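Local coordinates for branched-chain-amino-acid aminotransferase (Pseudomonas aeruginosa, PDB 6NST), which probably catalyses the reversible, pyridoxal-phosphate-dependent transfer of the amino group of leucine, isoleucine or valine to 2-oxoglutarate, at residues I203-A215 with A229-I241. The protein carries 1 engineered substitution. Numbering follows the deposited sequence.
Sequences IKDGVIYTPEVTA and AAEHGFKLVEKRI
Ile-208 meets Lys-235, Leu-236 and Val-237 through backbone and side chain alike. Its N donates to Lys-235 O at 2.8 Å, nearly straight at 168°, while its O accepts from Val-237 N at 2.7 Å. On one face of the sheet Ile-208 CG2 rests on Leu-236 CD1, 3.7 Å away; CG1, anti to the carbonyl carbon (chi1 -55°), carries CD1 against both Ala-229 CB and Phe-234 CB. Tyr-209 and Val-237 lie side by side on the other face, ring atom CD2 3.6 Å from Val-237 CB, and the Lys-239 side chain passes obliquely by the ring. Thr-210 continues the ladder, taking Val-237 O with its N and offering its O to Lys-239 N.

These parallel strands are the first and last elements of a beta-alpha-beta unit: strand 207-210, helix 220-231 and strand 235-238, with the helix laid against the Ile-208, Thr-210 and Leu-236 face. A Schellman motif, with Gly-233 as C-prime residue, ends that helix and leads the chain into the second strand.

Farther out, salt bridges anchor the polar ends: Glu-238 OE2 to Arg-222 on the helix, and Lys-239 NZ to Glu-245. Thr-210 OG1 hydrogen-bonds Ile-200 O, and Leu-284 of helix 279-292 packs against Ile-208.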
loop_
_atom_site.group_PDB
_atom_site.type_symbol
_atom_site.label_atom_id
_atom_site.label_comp_id
_atom_site.label_asym_id
_atom_site.label_seq_id
_atom_site.Cartn_x
_atom_site.Cartn_y
_atom_site.Cartn_z
ATOM N N ILE A 203 -14.725 24.309 1.628
ATOM C CA ILE A 203 -15.930 24.702 2.349
ATOM C C ILE A 203 -17.120 24.034 1.677
ATOM O O ILE A 203 -17.243 24.063 0.447
ATOM C CB ILE A 203 -16.107 26.233 2.385
ATOM C CG1 ILE A 203 -15.140 26.875 3.383
ATOM C CG2 ILE A 203 -17.540 26.603 2.745
ATOM C CD1 ILE A 203 -13.758 27.130 2.837
ATOM N N LYS A 204 -17.988 23.426 2.482
ATOM C CA LYS A 204 -19.204 22.791 1.983
ATOM C C LYS A 204 -20.325 23.099 2.965
ATOM O O LYS A 204 -20.276 22.662 4.120
ATOM C CB LYS A 204 -19.015 21.282 1.814
ATOM C CG LYS A 204 -20.192 20.569 1.158
ATOM C CD LYS A 204 -20.520 21.176 -0.195
ATOM C CE LYS A 204 -21.623 20.399 -0.902
ATOM N NZ LYS A 204 -21.198 19.010 -1.244
ATOM N N ASP A 205 -21.320 23.863 2.508
ATOM C CA ASP A 205 -22.482 24.228 3.320
ATOM C C ASP A 205 -22.068 24.982 4.583
ATOM O O ASP A 205 -22.575 24.729 5.678
ATOM C CB ASP A 205 -23.322 22.996 3.665
ATOM C CG ASP A 205 -23.813 22.267 2.430
ATOM O OD1 ASP A 205 -24.106 22.941 1.421
ATOM O OD2 ASP A 205 -23.897 21.021 2.463
ATOM N N GLY A 206 -21.137 25.923 4.427
ATOM C CA GLY A 206 -20.716 26.777 5.517
ATOM C C GLY A 206 -19.773 26.145 6.515
ATOM O O GLY A 206 -19.456 26.782 7.528
ATOM N N VAL A 207 -19.314 24.921 6.270
ATOM C CA VAL A 207 -18.394 24.226 7.162
ATOM C C VAL A 207 -17.047 24.105 6.464
ATOM O O VAL A 207 -16.982 23.802 5.267
ATOM C CB VAL A 207 -18.939 22.842 7.568
ATOM C CG1 VAL A 207 -17.984 22.150 8.530
ATOM C CG2 VAL A 207 -20.320 22.982 8.189
ATOM N N ILE A 208 -15.976 24.352 7.208
ATOM C CA ILE A 208 -14.624 24.271 6.672
ATOM C C ILE A 208 -14.100 22.855 6.869
ATOM O O ILE A 208 -14.185 22.297 7.969
ATOM C CB ILE A 208 -13.702 25.298 7.346
ATOM C CG1 ILE A 208 -14.291 26.703 7.222
ATOM C CG2 ILE A 208 -12.310 25.244 6.735
ATOM C CD1 ILE A 208 -13.552 27.746 8.028
ATOM N N TYR A 209 -13.566 22.271 5.803
ATOM C CA TYR A 209 -12.903 20.977 5.864
ATOM C C TYR A 209 -11.462 21.136 5.403
ATOM O O TYR A 209 -11.171 21.933 4.506
ATOM C CB TYR A 209 -13.621 19.934 5.000
ATOM C CG TYR A 209 -15.056 19.685 5.406
ATOM C CD1 TYR A 209 -16.091 20.440 4.869
ATOM C CD2 TYR A 209 -15.376 18.697 6.329
ATOM C CE1 TYR A 209 -17.404 20.220 5.238
ATOM C CE2 TYR A 209 -16.688 18.466 6.705
ATOM C CZ TYR A 209 -17.697 19.231 6.155
ATOM O OH TYR A 209 -19.005 19.010 6.522
ATOM N N THR A 210 -10.562 20.385 6.027
ATOM C CA THR A 210 -9.155 20.410 5.665
ATOM C C THR A 210 -8.555 19.063 6.035
ATOM O O THR A 210 -9.015 18.425 6.989
ATOM C CB THR A 210 -8.405 21.554 6.372
ATOM O OG1 THR A 210 -7.056 21.617 5.899
ATOM C CG2 THR A 210 -8.401 21.357 7.886
ATOM N N PRO A 211 -7.563 18.588 5.282
ATOM C CA PRO A 211 -6.934 17.308 5.629
ATOM C C PRO A 211 -6.307 17.364 7.013
ATOM O O PRO A 211 -5.672 18.352 7.388
ATOM C CB PRO A 211 -5.874 17.124 4.537
ATOM C CG PRO A 211 -6.362 17.949 3.392
ATOM C CD PRO A 211 -7.051 19.129 4.011
ATOM N N GLU A 212 -6.514 16.297 7.778
ATOM C CA GLU A 212 -5.906 16.197 9.095
ATOM C C GLU A 212 -4.386 16.165 8.972
ATOM O O GLU A 212 -3.833 15.727 7.960
ATOM C CB GLU A 212 -6.413 14.947 9.815
ATOM C CG GLU A 212 -7.174 13.994 8.903
ATOM C CD GLU A 212 -7.617 12.727 9.608
ATOM O OE1 GLU A 212 -8.228 12.829 10.694
ATOM O OE2 GLU A 212 -7.352 11.628 9.076
ATOM N N VAL A 213 -3.709 16.651 10.012
ATOM C CA VAL A 213 -2.251 16.700 10.031
ATOM C C VAL A 213 -1.713 15.278 9.951
ATOM O O VAL A 213 -1.240 14.720 10.948
ATOM C CB VAL A 213 -1.731 17.426 11.283
ATOM C CG1 VAL A 213 -0.270 17.815 11.105
ATOM C CG2 VAL A 213 -2.582 18.649 11.577
ATOM N N THR A 214 -1.784 14.686 8.760
ATOM C CA THR A 214 -1.460 13.280 8.568
ATOM C C THR A 214 -0.137 13.136 7.827
ATOM O O THR A 214 0.911 12.926 8.445
ATOM C CB THR A 214 -2.585 12.584 7.799
ATOM O OG1 THR A 214 -3.835 13.209 8.115
ATOM C CG2 THR A 214 -2.666 11.125 8.183
ATOM N N ALA A 215 -0.177 13.252 6.502
ATOM C CA ALA A 215 1.022 13.216 5.679
ATOM C C ALA A 215 1.374 14.576 5.092
ATOM O O ALA A 215 2.384 14.691 4.388
ATOM C CB ALA A 215 0.858 12.188 4.554
ATOM N N ALA A 229 -10.650 30.941 12.054
ATOM C CA ALA A 229 -11.958 30.355 11.780
ATOM C C ALA A 229 -12.755 30.174 13.065
ATOM O O ALA A 229 -13.968 30.420 13.092
ATOM C CB ALA A 229 -11.802 29.020 11.052
ATOM N N ALA A 230 -12.089 29.752 14.141
ATOM C CA ALA A 230 -12.762 29.633 15.430
ATOM C C ALA A 230 -13.204 30.995 15.950
ATOM O O ALA A 230 -14.304 31.128 16.502
ATOM C CB ALA A 230 -11.845 28.943 16.437
ATOM N N GLU A 231 -12.365 32.020 15.778
ATOM C CA GLU A 231 -12.717 33.363 16.228
ATOM C C GLU A 231 -13.874 33.959 15.436
ATOM O O GLU A 231 -14.534 34.882 15.928
ATOM C CB GLU A 231 -11.499 34.285 16.142
ATOM C CG GLU A 231 -10.383 33.929 17.111
ATOM C CD GLU A 231 -9.165 34.824 16.960
ATOM O OE1 GLU A 231 -9.172 35.698 16.067
ATOM O OE2 GLU A 231 -8.201 34.653 17.737
ATOM N N HIS A 232 -14.135 33.458 14.231
ATOM C CA HIS A 232 -15.249 33.920 13.417
ATOM C C HIS A 232 -16.457 32.993 13.500
ATOM O O HIS A 232 -17.356 33.087 12.658
ATOM C CB HIS A 232 -14.814 34.083 11.960
ATOM C CG HIS A 232 -14.026 35.329 11.700
ATOM N ND1 HIS A 232 -12.767 35.535 12.220
ATOM C CD2 HIS A 232 -14.321 36.433 10.975
ATOM C CE1 HIS A 232 -12.319 36.713 11.825
ATOM N NE2 HIS A 232 -13.243 37.278 11.068
ATOM N N GLY A 233 -16.491 32.101 14.490
ATOM C CA GLY A 233 -17.621 31.210 14.656
ATOM C C GLY A 233 -17.804 30.188 13.557
ATOM O O GLY A 233 -18.907 29.660 13.394
ATOM N N PHE A 234 -16.757 29.896 12.792
ATOM C CA PHE A 234 -16.832 28.895 11.739
ATOM C C PHE A 234 -16.597 27.508 12.314
ATOM O O PHE A 234 -15.742 27.318 13.184
ATOM C CB PHE A 234 -15.807 29.186 10.642
ATOM C CG PHE A 234 -16.220 30.279 9.702
ATOM C CD1 PHE A 234 -17.533 30.383 9.278
ATOM C CD2 PHE A 234 -15.297 31.203 9.245
ATOM C CE1 PHE A 234 -17.920 31.388 8.413
ATOM C CE2 PHE A 234 -15.677 32.212 8.380
ATOM C CZ PHE A 234 -16.992 32.303 7.965
ATOM N N LYS A 235 -17.369 26.540 11.828
ATOM C CA LYS A 235 -17.134 25.145 12.167
ATOM C C LYS A 235 -16.074 24.575 11.234
ATOM O O LYS A 235 -16.153 24.744 10.013
ATOM C CB LYS A 235 -18.427 24.339 12.065
ATOM C CG LYS A 235 -18.260 22.868 12.410
ATOM C CD LYS A 235 -19.560 22.100 12.238
ATOM C CE LYS A 235 -19.371 20.627 12.562
ATOM N NZ LYS A 235 -20.625 19.850 12.369
ATOM N N LEU A 236 -15.077 23.906 11.807
ATOM C CA LEU A 236 -13.960 23.368 11.043
ATOM C C LEU A 236 -13.780 21.897 11.388
ATOM O O LEU A 236 -13.761 21.530 12.566
ATOM C CB LEU A 236 -12.675 24.154 11.323
ATOM C CG LEU A 236 -11.545 24.010 10.301
ATOM C CD1 LEU A 236 -10.827 25.337 10.117
ATOM C CD2 LEU A 236 -10.565 22.923 10.723
ATOM N N VAL A 237 -13.644 21.063 10.359
ATOM C CA VAL A 237 -13.533 19.618 10.512
ATOM C C VAL A 237 -12.248 19.155 9.839
ATOM O O VAL A 237 -11.992 19.491 8.676
ATOM C CB VAL A 237 -14.750 18.891 9.912
ATOM C CG1 VAL A 237 -14.604 17.383 10.065
ATOM C CG2 VAL A 237 -16.037 19.381 10.558
ATOM N N GLU A 238 -11.444 18.390 10.571
ATOM C CA GLU A 238 -10.261 17.736 10.027
ATOM C C GLU A 238 -10.604 16.279 9.743
ATOM O O GLU A 238 -11.006 15.545 10.652
ATOM C CB GLU A 238 -9.084 17.827 10.998
ATOM C CG GLU A 238 -8.569 19.236 11.222
ATOM C CD GLU A 238 -7.508 19.298 12.300
ATOM O OE1 GLU A 238 -7.709 18.687 13.372
ATOM O OE2 GLU A 238 -6.468 19.951 12.076
ATOM N N LYS A 239 -10.450 15.865 8.487
ATOM C CA LYS A 239 -10.781 14.502 8.100
ATOM C C LYS A 239 -10.093 14.190 6.779
ATOM O O LYS A 239 -9.477 15.056 6.154
ATOM C CB LYS A 239 -12.298 14.302 8.001
ATOM C CG LYS A 239 -12.965 15.026 6.845
ATOM C CD LYS A 239 -14.464 14.751 6.843
ATOM C CE LYS A 239 -15.117 15.199 5.547
ATOM N NZ LYS A 239 -14.604 14.426 4.388
ATOM N N ARG A 240 -10.196 12.930 6.367
ATOM C CA ARG A 240 -9.647 12.521 5.084
ATOM C C ARG A 240 -10.539 13.031 3.962
ATOM O O ARG A 240 -11.759 12.844 3.989
ATOM C CB ARG A 240 -9.514 11.001 5.016
ATOM C CG ARG A 240 -8.775 10.398 6.194
ATOM C CD ARG A 240 -8.797 8.884 6.135
ATOM N NE ARG A 240 -7.590 8.341 5.523
ATOM C CZ ARG A 240 -7.406 7.051 5.261
ATOM N NH1 ARG A 240 -8.357 6.173 5.550
ATOM N NH2 ARG A 240 -6.274 6.641 4.706
ATOM N N ILE A 241 -9.927 13.683 2.979
ATOM C CA ILE A 241 -10.634 14.323 1.878
ATOM C C ILE A 241 -10.193 13.662 0.581
ATOM O O ILE A 241 -8.991 13.527 0.325
ATOM C CB ILE A 241 -10.358 15.837 1.835
ATOM C CG1 ILE A 241 -10.875 16.515 3.103
ATOM C CG2 ILE A 241 -10.985 16.462 0.596
ATOM C CD1 ILE A 241 -10.541 17.988 3.177
#